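Local coordinates for type IV secretion system protein DotB (Yersinia pseudotuberculosis IP 31758, PDB 6GEF) that probably hydrolyses ATP to power a type IVb secretion system, working as a hexameric AAA+ ATPase of the GSP E family, at residues A[45-48]-A[49-52]; A[137-141]-A[142-146]; A[196-199]-A[200-204]; A[304-307]-A[308-311]; A[373-376]-A[377-381]. All coordinates share one frame; numbering follows the deposited sequence.

Contact 1: A[45-48]-A[49-52]; sequences VLEF and LAHE
Glu47 and His51 meet across the last turn of helix 38-50, which closes in a Schellman motif. The carboxylate crosses the imidazole at a slant, the two planes 86° apart, with Glu47 OE1 in the ring plane at its edge, 3.6 Å from His51 NE2. No hydrogen bond is made between the two; His51 NE2 bonds to the backbone O of Phe25 and Glu47 OE2 to OG1 of Thr27, both in the chain around Lys26. The glutamate reaches this position through a bend at chi2, where the torsion is 57°. At the same ring edge, Glu47 O lies 3.3 Å from His51 CD2.

Apolar neighbours seat this helix end on the antiparallel sheet. Val45 and Leu46 touch Val114 on strand 108-115, Leu49 touches Phe129 and Tyr131 on strand 128-140, and Phe48 packs on Ile64 and Ala66. Between the two leucines the approach is loose, Leu46 CD2 lying 4.4 Å from Leu49 CD1.

The backbone shows how the helix ends. Leu49 N still bonds to Val45 O and Ala50 N to Leu46 O, both at 2.9 Å, as in a regular alpha-helix. One residue on, the pattern tightens: His51 N reaches Phe48 O in a weak, bent bond. Glu52 then leaves helical geometry with positive phi and turns its backbone N back into the last turn, where it is satisfied by Leu49 O at 3.0 Å.

Contact 2: A[137-141]-A[142-146]; sequences PVYIQ and GKTTA
Tyr139 folds its side chain across the neighbouring strand toward the turn of this beta hairpin, which joins strands 128-140 and 143-153 through a type I' turn from Ile140 to Lys143. With CG anti to the backbone N (chi1 -159°), the phenol runs toward Gly142, and Lys143 N sits over one ring face, displaced toward the rim. Thr144, the non-hydrogen-bonded partner of Tyr139, places CG2 at the ring edge, 3.6 Å from Tyr139 CD1. At the far end, Tyr139 OH comes within 2.6 Å of Gly142 O.

Val138, Ile140, Lys143 and Thr145 share the other face of the hairpin. Thr145 has its OG1 turned away from the backbone N (chi1 158°) and bonded to the carbonyl O of Ala146, which leaves the methyl for its neighbours. Thr145 CG2 meets Val138 CG2 at 3.4 Å and Ile140 CG1 at 3.5 Å. Phe82 and Ile85 of helix 82-93 touch Thr145 too. Paired backbone bonds join Val138 to Thr145 and Ile140 to Lys143, with Thr145 O accepting from Val138 N at 2.9 Å. Gln141 and Gly142 take the positive phi values of the turn.

A second subunit, another copy of the protein, adjoins both faces: Pro137 O accepts from its Ser236 OG, its Ala234 packs on Val138 and its Gln241 on Tyr139. The faces differ in chemistry, an aliphatic cluster round the Thr145 methyl, with Lys143 beyond it near the turn, against a tyrosine ring laid along the turn.

Contact 3: A[196-199]-A[200-204]; sequences SIIR and YIMEN
Arg199 and Glu203 lie one turn apart on helix 187-203 and are joined by a salt bridge. Their planes are 65° apart, so the carboxylate is not laid flat against the guanidinium in a matched pair. Instead a single oxygen, Glu203 OE1, comes to the guanidinium edge, near its plane, and takes both donors on that side. The bond from Arg199 NH2 is nearly straight but modelled at 2.5 Å, a length not to be trusted at this resolution; the one from Arg199 NE is bent and weak at 3.1 Å. Glutamate extends beyond CG, while arginine bends at chi3 (-76°) to swing its head over. Arg199 NH1 points to Pro157 O, a weak bond.

The other flank is apolar. Ile197 CG2 approaches Ile201 CD1 at 4.3 Å, and Ile198 CG2 approaches Met202 SD at 4.4 Å; all three isoleucines also touch Phe285 on strand 284-288. A chi1 of 177° swings the Tyr200 ring toward helices 160-163 and 167-172, where its OH bonds to Asn171 OD1. Regular i to i+4 backbone bonds, such as Met202 N to Ile198 O, run to the end of the helix, where Asn204 leaves helical geometry.

The helix begins within a sequence that fits a Walker A P-loop, consistent with this ATPase family. Its side chains divide: hydrocarbon faces the core sheet, and the charged pair, which probably balances its own charge within the helix, occupies the less buried flank.

Contact 4: A[304-307]-A[308-311]; sequences FDES and VRGA
Arg309 doubles back on the chain that precedes it and grips the carbonyl of Phe304 with two donors. Phe304 O lies at the guanidinium edge, near its plane. Arg309 NH2 supplies the straighter bond, modelled at a doubtfully short 2.5 Å, and Arg309 NE a weak one at 3.0 Å. A bend at chi3 (-52°), after CG and CD have run out extended, turns the head to this carbonyl. Glu306 N lies over one face of the same guanidinium.

Of the backbone bonds, Arg309 N to Glu306 O, 3.0 Å long, spans only three residues; its donor stands well above the carbonyl plane. This is the opening turn of helix 306-319, weakly bonded where it starts, and the arginine ties it to Phe304 in the loop, two residues before the helix.

Apolar contact is sparse. Val308 CG1 approaches Phe304 CD1 at 4.2 Å, while the phenyl group packs against Lys268, Ile271 and Glu272 of helix 268-280.

Charges gather nearby without touching: Asp305 OD1 is 5.5 Å from Arg309 NH2, and Glu306 OE2 is 5.4 Å from Arg309 NH1. Ala311 packs on Arg397 of a third subunit, and Glu306 on Ser357 of a second.

Contact 5: A[373-376]-A[377-381]; sequences FGHP and FSLEA
His375 turns its ring back over the start of helix 377-386 through a chi1 of -171°, which sets CG opposite its own amide nitrogen, and Glu380 comes to meet it through a bend at chi2 (79°). Ring and carboxylate planes stand nearly perpendicular, 82° apart. His375 NE2 donates to Glu380 OE1 in a bent hydrogen bond, modelled at 2.5 Å and too short to read literally at this resolution. Glu380 CB lies in the ring plane at its edge. One ring face takes Leu379 CD2 in a CH-pi contact, 3.8 Å from the centroid of the His375 ring, and Tyr342 meets the histidine in a ring contact of its own.

Pro376 occupies the N-cap position. Its carbonyl O accepts from Glu380 N at 3.0 Å, and its CG rests 3.6 Å from Leu379 CB.

Glu380 has a second hold: OE2 accepts from the backbone N of Arg340, on strand 336-344. A carboxylate near a helix N-terminus, bonded to both the histidine and a backbone amide, is probably favoured in its charged form, and it links the loop, the helix and strand 336-344 through one residue.

In the fold
All five contacts are local, and four of them sit at helix ends. Contact 3 is the most buried, on the helix that begins in the putative P-loop, with isoleucines against the sheet; contact 4 lies on the surface, and contacts 1, 2 and 5 are partly buried. Contacts 1 and 2 belong to the same six-stranded antiparallel sheet, one covering it, the other forming its hairpin tip, with centres about 27 Å apart. Contacts 3 and 5 both pack on the mixed sheet, through strands 284-288 and 336-344. Contacts 4 and 5 mark helix starts, 1 and 3 helix ends. Contact 3 pairs opposite charges, whereas contact 4 spends its arginine on a carbonyl. Neighbouring subunits touch only contacts 2 and 4.

Contact 1: A[45-48]-A[49-52]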
loop_
_atom_site.group_PDB
_atom_site.type_symbol
_atom_site.label_atom_id
_atom_site.label_comp_id
_atom_site.label_asym_id
_atom_site.label_seq_id
_atom_site.Cartn_x
_atom_site.Cartn_y
_atom_site.Cartn_z
ATOM N N VAL A 45 -0.745 45.252 -23.625
ATOM C CA VAL A 45 -1.368 44.945 -22.353
ATOM C C VAL A 45 -1.840 46.212 -21.701
ATOM O O VAL A 45 -2.817 46.197 -20.906
ATOM C CB VAL A 45 -0.451 44.081 -21.462
ATOM C CG1 VAL A 45 0.560 43.335 -22.306
ATOM C CG2 VAL A 45 0.209 44.927 -20.413
ATOM N N LEU A 46 -1.152 47.328 -21.865
ATOM C CA LEU A 46 -1.631 48.622 -21.362
ATOM C C LEU A 46 -2.858 49.099 -22.142
ATOM O O LEU A 46 -3.762 49.687 -21.552
ATOM C CB LEU A 46 -0.515 49.648 -21.396
ATOM C CG LEU A 46 0.478 49.617 -20.237
ATOM C CD1 LEU A 46 1.751 50.407 -20.649
ATOM C CD2 LEU A 46 -0.177 50.200 -18.982
ATOM N N GLU A 47 -2.893 48.875 -23.438
ATOM C CA GLU A 47 -4.083 49.160 -24.215
ATOM C C GLU A 47 -5.278 48.348 -23.713
ATOM O O GLU A 47 -6.365 48.890 -23.523
ATOM C CB GLU A 47 -3.812 48.908 -25.713
ATOM C CG GLU A 47 -5.067 48.858 -26.580
ATOM C CD GLU A 47 -5.889 50.098 -26.482
ATOM O OE1 GLU A 47 -6.865 50.221 -27.240
ATOM O OE2 GLU A 47 -5.587 50.984 -25.648
ATOM N N PHE A 48 -5.112 47.049 -23.572
ATOM C CA PHE A 48 -6.156 46.230 -22.958
ATOM C C PHE A 48 -6.489 46.722 -21.566
ATOM O O PHE A 48 -7.644 46.615 -21.133
ATOM C CB PHE A 48 -5.746 44.745 -22.943
ATOM C CG PHE A 48 -5.991 44.041 -24.240
ATOM C CD1 PHE A 48 -7.189 44.189 -24.908
ATOM C CD2 PHE A 48 -5.035 43.215 -24.795
ATOM C CE1 PHE A 48 -7.433 43.519 -26.109
ATOM C CE2 PHE A 48 -5.282 42.545 -25.985
ATOM C CZ PHE A 48 -6.478 42.712 -26.642
ATOM N N LEU A 49 -5.515 47.221 -20.823
ATOM C CA LEU A 49 -5.765 47.652 -19.444
ATOM C C LEU A 49 -6.585 48.912 -19.395
ATOM O O LEU A 49 -7.393 49.102 -18.490
ATOM C CB LEU A 49 -4.436 47.820 -18.697
ATOM C CG LEU A 49 -4.512 47.807 -17.170
ATOM C CD1 LEU A 49 -3.093 47.893 -16.612
ATOM C CD2 LEU A 49 -5.378 48.920 -16.673
ATOM N N ALA A 50 -6.399 49.826 -20.340
ATOM C CA ALA A 50 -7.344 50.928 -20.535
ATOM C C ALA A 50 -8.802 50.426 -20.608
ATOM O O ALA A 50 -9.703 51.075 -20.109
ATOM C CB ALA A 50 -6.977 51.737 -21.765
ATOM N N HIS A 51 -8.994 49.281 -21.217
ATOM C CA HIS A 51 -10.330 48.715 -21.401
ATOM C C HIS A 51 -10.822 47.896 -20.200
ATOM O O HIS A 51 -11.940 47.409 -20.251
ATOM C CB HIS A 51 -10.382 47.843 -22.662
ATOM C CG HIS A 51 -10.432 48.632 -23.935
ATOM N ND1 HIS A 51 -11.620 49.094 -24.454
ATOM C CD2 HIS A 51 -9.463 49.034 -24.788
ATOM C CE1 HIS A 51 -11.384 49.761 -25.564
ATOM N NE2 HIS A 51 -10.082 49.739 -25.784
ATOM N N GLU A 52 -9.998 47.748 -19.159
ATOM C CA GLU A 52 -10.360 47.002 -17.976
ATOM C C GLU A 52 -10.613 45.529 -18.320
ATOM O O GLU A 52 -11.478 44.858 -17.693
ATOM C CB GLU A 52 -11.572 47.599 -17.232
ATOM C CG GLU A 52 -11.471 49.075 -16.917
ATOM C CD GLU A 52 -10.367 49.346 -15.884
ATOM O OE1 GLU A 52 -10.379 48.636 -14.846
ATOM O OE2 GLU A 52 -9.489 50.242 -16.097
#

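Contact 2: A[137-141]-A[142-146]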
loop_
_atom_site.group_PDB
_atom_site.type_symbol
_atom_site.label_atom_id
_atom_site.label_comp_id
_atom_site.label_asym_id
_atom_site.label_seq_id
_atom_site.Cartn_x
_atom_site.Cartn_y
_atom_site.Cartn_z
ATOM N N PRO A 137 1.083 24.225 -23.075
ATOM C CA PRO A 137 1.168 23.626 -24.405
ATOM C C PRO A 137 -0.193 23.618 -25.100
ATOM O O PRO A 137 -1.215 23.325 -24.488
ATOM C CB PRO A 137 1.627 22.207 -24.110
ATOM C CG PRO A 137 2.354 22.273 -22.833
ATOM C CD PRO A 137 1.684 23.376 -22.041
ATOM N N VAL A 138 -0.220 24.044 -26.353
ATOM C CA VAL A 138 -1.327 23.769 -27.258
ATOM C C VAL A 138 -0.773 23.185 -28.555
ATOM O O VAL A 138 0.446 23.131 -28.783
ATOM C CB VAL A 138 -2.125 25.048 -27.578
ATOM C CG1 VAL A 138 -2.770 25.590 -26.305
ATOM C CG2 VAL A 138 -1.261 26.121 -28.191
ATOM N N TYR A 139 -1.665 22.699 -29.396
ATOM C CA TYR A 139 -1.313 22.076 -30.670
ATOM C C TYR A 139 -2.095 22.750 -31.767
ATOM O O TYR A 139 -3.342 22.727 -31.760
ATOM C CB TYR A 139 -1.644 20.573 -30.670
ATOM C CG TYR A 139 -0.881 19.783 -31.688
ATOM C CD1 TYR A 139 0.420 19.337 -31.411
ATOM C CD2 TYR A 139 -1.440 19.465 -32.922
ATOM C CE1 TYR A 139 1.135 18.609 -32.362
ATOM C CE2 TYR A 139 -0.714 18.734 -33.868
ATOM C CZ TYR A 139 0.567 18.313 -33.567
ATOM O OH TYR A 139 1.263 17.589 -34.495
ATOM N N ILE A 140 -1.388 23.405 -32.695
ATOM C CA ILE A 140 -2.019 24.181 -33.763
ATOM C C ILE A 140 -1.306 23.866 -35.069
ATOM O O ILE A 140 -0.070 23.713 -35.095
ATOM C CB ILE A 140 -1.922 25.691 -33.453
ATOM C CG1 ILE A 140 -2.445 26.011 -32.062
ATOM C CG2 ILE A 140 -2.681 26.491 -34.529
ATOM C CD1 ILE A 140 -2.716 27.460 -31.795
ATOM N N GLN A 141 -2.073 23.740 -36.144
ATOM C CA GLN A 141 -1.516 23.548 -37.491
ATOM C C GLN A 141 -0.421 22.485 -37.487
ATOM O O GLN A 141 0.612 22.630 -38.133
ATOM C CB GLN A 141 -0.946 24.881 -38.077
ATOM C CG GLN A 141 -1.883 26.059 -38.012
ATOM C CD GLN A 141 -3.034 26.012 -38.975
ATOM O OE1 GLN A 141 -3.299 25.007 -39.655
ATOM N NE2 GLN A 141 -3.750 27.120 -39.034
ATOM N N GLY A 142 -0.643 21.408 -36.761
ATOM C CA GLY A 142 0.221 20.253 -36.795
ATOM C C GLY A 142 1.470 20.331 -35.942
ATOM O O GLY A 142 2.316 19.451 -36.038
ATOM N N LYS A 143 1.593 21.347 -35.110
ATOM C CA LYS A 143 2.820 21.571 -34.344
ATOM C C LYS A 143 2.474 22.071 -32.951
ATOM O O LYS A 143 1.427 22.681 -32.752
ATOM C CB LYS A 143 3.757 22.601 -35.033
ATOM C CG LYS A 143 4.135 22.205 -36.446
ATOM C CD LYS A 143 5.579 22.466 -36.819
ATOM C CE LYS A 143 5.866 21.752 -38.141
ATOM N NZ LYS A 143 7.313 21.735 -38.532
ATOM N N THR A 144 3.364 21.807 -32.007
ATOM C CA THR A 144 3.174 22.235 -30.636
ATOM C C THR A 144 3.597 23.693 -30.484
ATOM O O THR A 144 4.719 24.077 -30.858
ATOM C CB THR A 144 4.005 21.372 -29.686
ATOM O OG1 THR A 144 5.379 21.521 -29.982
ATOM C CG2 THR A 144 3.656 19.898 -29.843
ATOM N N THR A 145 2.683 24.524 -29.995
ATOM C CA THR A 145 2.969 25.899 -29.654
ATOM C C THR A 145 2.621 26.141 -28.186
ATOM O O THR A 145 2.169 25.269 -27.476
ATOM C CB THR A 145 2.199 26.868 -30.581
ATOM O OG1 THR A 145 2.072 28.147 -29.942
ATOM C CG2 THR A 145 0.806 26.323 -30.883
ATOM N N ALA A 146 2.853 27.378 -27.750
ATOM C CA ALA A 146 2.380 27.860 -26.461
ATOM C C ALA A 146 1.050 28.596 -26.618
ATOM O O ALA A 146 0.761 29.179 -27.650
ATOM C CB ALA A 146 3.432 28.793 -25.862
#

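Contact 3: A[196-199]-A[200-204]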
loop_
_atom_site.group_PDB
_atom_site.type_symbol
_atom_site.label_atom_id
_atom_site.label_comp_id
_atom_site.label_asym_id
_atom_site.label_seq_id
_atom_site.Cartn_x
_atom_site.Cartn_y
_atom_site.Cartn_z
ATOM N N SER A 196 -13.350 43.663 -0.050
ATOM C CA SER A 196 -14.018 44.929 0.285
ATOM C C SER A 196 -14.519 44.906 1.720
ATOM O O SER A 196 -14.292 45.848 2.478
ATOM C CB SER A 196 -15.167 45.188 -0.696
ATOM O OG SER A 196 -14.665 45.561 -1.966
ATOM N N ILE A 197 -15.193 43.831 2.110
ATOM C CA ILE A 197 -15.715 43.735 3.474
ATOM C C ILE A 197 -14.579 43.832 4.511
ATOM O O ILE A 197 -14.739 44.418 5.569
ATOM C CB ILE A 197 -16.539 42.449 3.666
ATOM C CG1 ILE A 197 -17.814 42.494 2.834
ATOM C CG2 ILE A 197 -16.869 42.248 5.136
ATOM C CD1 ILE A 197 -18.794 41.369 3.108
ATOM N N ILE A 198 -13.422 43.280 4.179
ATOM C CA ILE A 198 -12.299 43.280 5.098
ATOM C C ILE A 198 -11.661 44.686 5.192
ATOM O O ILE A 198 -11.260 45.108 6.274
ATOM C CB ILE A 198 -11.270 42.208 4.712
ATOM C CG1 ILE A 198 -11.831 40.820 4.983
ATOM C CG2 ILE A 198 -9.970 42.398 5.466
ATOM C CD1 ILE A 198 -10.969 39.656 4.559
ATOM N N ARG A 199 -11.550 45.388 4.070
ATOM C CA ARG A 199 -11.062 46.739 4.088
ATOM C C ARG A 199 -12.007 47.633 4.883
ATOM O O ARG A 199 -11.578 48.499 5.676
ATOM C CB ARG A 199 -10.847 47.267 2.675
ATOM C CG ARG A 199 -12.014 48.034 2.088
ATOM C CD ARG A 199 -11.578 48.938 0.981
ATOM N NE ARG A 199 -10.901 50.152 1.463
ATOM C CZ ARG A 199 -10.666 51.219 0.705
ATOM N NH1 ARG A 199 -11.005 51.236 -0.578
ATOM N NH2 ARG A 199 -10.099 52.288 1.226
ATOM N N TYR A 200 -13.312 47.517 4.647
ATOM C CA TYR A 200 -14.297 48.172 5.494
ATOM C C TYR A 200 -14.063 47.861 6.970
ATOM O O TYR A 200 -14.032 48.769 7.809
ATOM C CB TYR A 200 -15.710 47.759 5.082
ATOM C CG TYR A 200 -16.795 48.332 5.968
ATOM C CD1 TYR A 200 -17.140 49.690 5.912
ATOM C CD2 TYR A 200 -17.512 47.505 6.835
ATOM C CE1 TYR A 200 -18.119 50.202 6.717
ATOM C CE2 TYR A 200 -18.481 48.010 7.670
ATOM C CZ TYR A 200 -18.802 49.367 7.597
ATOM O OH TYR A 200 -19.817 49.882 8.373
ATOM N N ILE A 201 -13.857 46.584 7.287
ATOM C CA ILE A 201 -13.658 46.187 8.673
ATOM C C ILE A 201 -12.461 46.906 9.272
ATOM O O ILE A 201 -12.561 47.512 10.351
ATOM C CB ILE A 201 -13.517 44.651 8.792
ATOM C CG1 ILE A 201 -14.890 43.993 8.781
ATOM C CG2 ILE A 201 -12.755 44.269 10.053
ATOM C CD1 ILE A 201 -14.832 42.485 8.903
ATOM N N MET A 202 -11.332 46.868 8.588
ATOM C CA MET A 202 -10.115 47.518 9.091
ATOM C C MET A 202 -10.308 49.037 9.234
ATOM O O MET A 202 -9.867 49.617 10.216
ATOM C CB MET A 202 -8.939 47.227 8.170
ATOM C CG MET A 202 -8.534 45.790 8.088
ATOM S SD MET A 202 -7.198 45.499 6.915
ATOM C CE MET A 202 -5.811 46.131 7.875
ATOM N N GLU A 203 -11.017 49.637 8.291
ATOM C CA GLU A 203 -11.057 51.101 8.227
ATOM C C GLU A 203 -12.103 51.702 9.176
ATOM O O GLU A 203 -11.896 52.782 9.696
ATOM C CB GLU A 203 -11.328 51.566 6.800
ATOM C CG GLU A 203 -10.155 51.401 5.858
ATOM C CD GLU A 203 -10.489 51.762 4.432
ATOM O OE1 GLU A 203 -9.555 51.985 3.628
ATOM O OE2 GLU A 203 -11.715 51.825 4.100
ATOM N N ASN A 204 -13.173 50.963 9.439
ATOM C CA ASN A 204 -14.296 51.472 10.224
ATOM C C ASN A 204 -14.372 50.756 11.564
ATOM O O ASN A 204 -13.672 49.783 11.807
ATOM C CB ASN A 204 -15.616 51.287 9.445
ATOM C CG ASN A 204 -15.669 52.051 8.154
ATOM O OD1 ASN A 204 -14.793 51.892 7.295
ATOM N ND2 ASN A 204 -16.691 52.848 7.995
#

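Contact 4: A[304-307]-A[308-311]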
loop_
_atom_site.group_PDB
_atom_site.type_symbol
_atom_site.label_atom_id
_atom_site.label_comp_id
_atom_site.label_asym_id
_atom_site.label_seq_id
_atom_site.Cartn_x
_atom_site.Cartn_y
_atom_site.Cartn_z
ATOM N N PHE A 304 -22.008 15.457 4.800
ATOM C CA PHE A 304 -22.082 14.630 6.009
ATOM C C PHE A 304 -22.974 13.424 5.759
ATOM O O PHE A 304 -23.988 13.509 5.121
ATOM C CB PHE A 304 -22.631 15.444 7.186
ATOM C CG PHE A 304 -21.772 16.636 7.545
ATOM C CD1 PHE A 304 -20.695 16.511 8.391
ATOM C CD2 PHE A 304 -22.062 17.881 7.021
ATOM C CE1 PHE A 304 -19.930 17.606 8.730
ATOM C CE2 PHE A 304 -21.291 18.971 7.337
ATOM C CZ PHE A 304 -20.228 18.840 8.194
ATOM N N ASP A 305 -22.568 12.278 6.257
ATOM C CA ASP A 305 -23.413 11.088 6.250
ATOM C C ASP A 305 -24.624 11.283 7.147
ATOM O O ASP A 305 -24.635 12.125 8.040
ATOM C CB ASP A 305 -22.610 9.868 6.697
ATOM C CG ASP A 305 -23.255 8.570 6.296
ATOM O OD1 ASP A 305 -24.491 8.553 6.006
ATOM O OD2 ASP A 305 -22.538 7.544 6.306
ATOM N N GLU A 306 -25.660 10.492 6.899
ATOM C CA GLU A 306 -26.910 10.604 7.651
ATOM C C GLU A 306 -26.704 10.461 9.157
ATOM O O GLU A 306 -27.263 11.258 9.933
ATOM C CB GLU A 306 -27.941 9.609 7.176
ATOM C CG GLU A 306 -28.428 9.777 5.754
ATOM C CD GLU A 306 -29.344 8.652 5.293
ATOM O OE1 GLU A 306 -29.968 7.881 6.125
ATOM O OE2 GLU A 306 -29.436 8.538 4.025
ATOM N N SER A 307 -25.857 9.515 9.558
ATOM C CA SER A 307 -25.569 9.337 10.986
ATOM C C SER A 307 -25.095 10.643 11.639
ATOM O O SER A 307 -25.596 11.064 12.668
ATOM C CB SER A 307 -24.522 8.244 11.192
ATOM O OG SER A 307 -23.327 8.561 10.492
ATOM N N VAL A 308 -24.162 11.322 10.987
ATOM C CA VAL A 308 -23.630 12.570 11.526
ATOM C C VAL A 308 -24.462 13.792 11.112
ATOM O O VAL A 308 -24.233 14.881 11.610
ATOM C CB VAL A 308 -22.144 12.778 11.107
ATOM C CG1 VAL A 308 -21.566 14.057 11.666
ATOM C CG2 VAL A 308 -21.297 11.582 11.494
ATOM N N ARG A 309 -25.458 13.601 10.246
ATOM C CA ARG A 309 -26.032 14.722 9.519
ATOM C C ARG A 309 -26.935 15.594 10.376
ATOM O O ARG A 309 -27.116 16.772 10.102
ATOM C CB ARG A 309 -26.814 14.242 8.290
ATOM C CG ARG A 309 -27.549 15.345 7.574
ATOM C CD ARG A 309 -27.975 14.888 6.167
ATOM N NE ARG A 309 -26.851 14.347 5.423
ATOM C CZ ARG A 309 -26.955 13.807 4.226
ATOM N NH1 ARG A 309 -28.130 13.722 3.622
ATOM N NH2 ARG A 309 -25.882 13.335 3.575
ATOM N N GLY A 310 -27.529 15.022 11.428
ATOM C CA GLY A 310 -28.243 15.816 12.425
ATOM C C GLY A 310 -27.346 16.775 13.174
ATOM O O GLY A 310 -27.576 17.977 13.199
ATOM N N ALA A 311 -26.314 16.237 13.802
ATOM C CA ALA A 311 -25.297 17.065 14.453
ATOM C C ALA A 311 -24.773 18.115 13.480
ATOM O O ALA A 311 -24.619 19.286 13.842
ATOM C CB ALA A 311 -24.167 16.188 14.974
#

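Contact 5: A[373-376]-A[377-381]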
loop_
_atom_site.group_PDB
_atom_site.type_symbol
_atom_site.label_atom_id
_atom_site.label_comp_id
_atom_site.label_asym_id
_atom_site.label_seq_id
_atom_site.Cartn_x
_atom_site.Cartn_y
_atom_site.Cartn_z
ATOM N N PHE A 373 -37.511 37.067 4.805
ATOM C CA PHE A 373 -36.664 37.994 5.563
ATOM C C PHE A 373 -35.391 38.417 4.863
ATOM O O PHE A 373 -34.865 39.464 5.188
ATOM C CB PHE A 373 -36.331 37.425 6.942
ATOM C CG PHE A 373 -37.511 37.294 7.846
ATOM C CD1 PHE A 373 -38.358 36.190 7.796
ATOM C CD2 PHE A 373 -37.754 38.280 8.793
ATOM C CE1 PHE A 373 -39.436 36.093 8.656
ATOM C CE2 PHE A 373 -38.855 38.180 9.655
ATOM C CZ PHE A 373 -39.688 37.083 9.580
ATOM N N GLY A 374 -34.914 37.640 3.905
ATOM C CA GLY A 374 -33.672 37.946 3.185
ATOM C C GLY A 374 -33.917 38.772 1.933
ATOM O O GLY A 374 -34.964 39.360 1.760
ATOM N N HIS A 375 -32.920 38.797 1.067
ATOM C CA HIS A 375 -32.984 39.446 -0.233
ATOM C C HIS A 375 -32.957 38.367 -1.330
ATOM O O HIS A 375 -31.894 37.994 -1.791
ATOM C CB HIS A 375 -31.809 40.429 -0.379
ATOM C CG HIS A 375 -31.919 41.311 -1.601
ATOM N ND1 HIS A 375 -32.289 42.629 -1.526
ATOM C CD2 HIS A 375 -31.740 41.046 -2.916
ATOM C CE1 HIS A 375 -32.316 43.146 -2.736
ATOM N NE2 HIS A 375 -31.982 42.205 -3.592
ATOM N N PRO A 376 -34.119 37.908 -1.767
ATOM C CA PRO A 376 -34.141 36.847 -2.777
ATOM C C PRO A 376 -33.664 37.336 -4.135
ATOM O O PRO A 376 -33.573 38.537 -4.396
ATOM C CB PRO A 376 -35.613 36.433 -2.840
ATOM C CG PRO A 376 -36.351 37.644 -2.392
ATOM C CD PRO A 376 -35.472 38.327 -1.371
ATOM N N PHE A 377 -33.340 36.387 -5.003
ATOM C CA PHE A 377 -32.895 36.721 -6.345
ATOM C C PHE A 377 -34.000 37.357 -7.166
ATOM O O PHE A 377 -33.720 38.228 -8.005
ATOM C CB PHE A 377 -32.331 35.492 -7.054
ATOM C CG PHE A 377 -30.845 35.336 -6.889
ATOM C CD1 PHE A 377 -29.989 36.456 -6.894
ATOM C CD2 PHE A 377 -30.290 34.072 -6.744
ATOM C CE1 PHE A 377 -28.648 36.295 -6.735
ATOM C CE2 PHE A 377 -28.929 33.921 -6.587
ATOM C CZ PHE A 377 -28.097 35.035 -6.600
ATOM N N SER A 378 -35.250 36.950 -6.953
ATOM C CA SER A 378 -36.374 37.615 -7.604
ATOM C C SER A 378 -36.437 39.114 -7.220
ATOM O O SER A 378 -36.619 39.960 -8.077
ATOM C CB SER A 378 -37.687 36.920 -7.223
ATOM O OG SER A 378 -37.847 36.837 -5.827
ATOM N N LEU A 379 -36.238 39.408 -5.954
ATOM C CA LEU A 379 -36.275 40.785 -5.512
ATOM C C LEU A 379 -35.100 41.572 -6.056
ATOM O O LEU A 379 -35.230 42.765 -6.362
ATOM C CB LEU A 379 -36.311 40.867 -3.968
ATOM C CG LEU A 379 -36.528 42.260 -3.382
ATOM C CD1 LEU A 379 -38.006 42.536 -3.195
ATOM C CD2 LEU A 379 -35.788 42.377 -2.059
ATOM N N GLU A 380 -33.927 40.970 -6.157
ATOM C CA GLU A 380 -32.778 41.658 -6.724
ATOM C C GLU A 380 -32.977 41.938 -8.195
ATOM O O GLU A 380 -32.637 43.037 -8.690
ATOM C CB GLU A 380 -31.497 40.850 -6.492
ATOM C CG GLU A 380 -30.240 41.550 -6.958
ATOM C CD GLU A 380 -29.756 42.608 -5.965
ATOM O OE1 GLU A 380 -30.602 43.298 -5.363
ATOM O OE2 GLU A 380 -28.532 42.746 -5.778
ATOM N N ALA A 381 -33.503 40.959 -8.950
ATOM C CA ALA A 381 -33.793 41.177 -10.361
ATOM C C ALA A 381 -34.866 42.245 -10.548
ATOM O O ALA A 381 -34.771 43.067 -11.468
ATOM C CB ALA A 381 -34.197 39.874 -11.033
#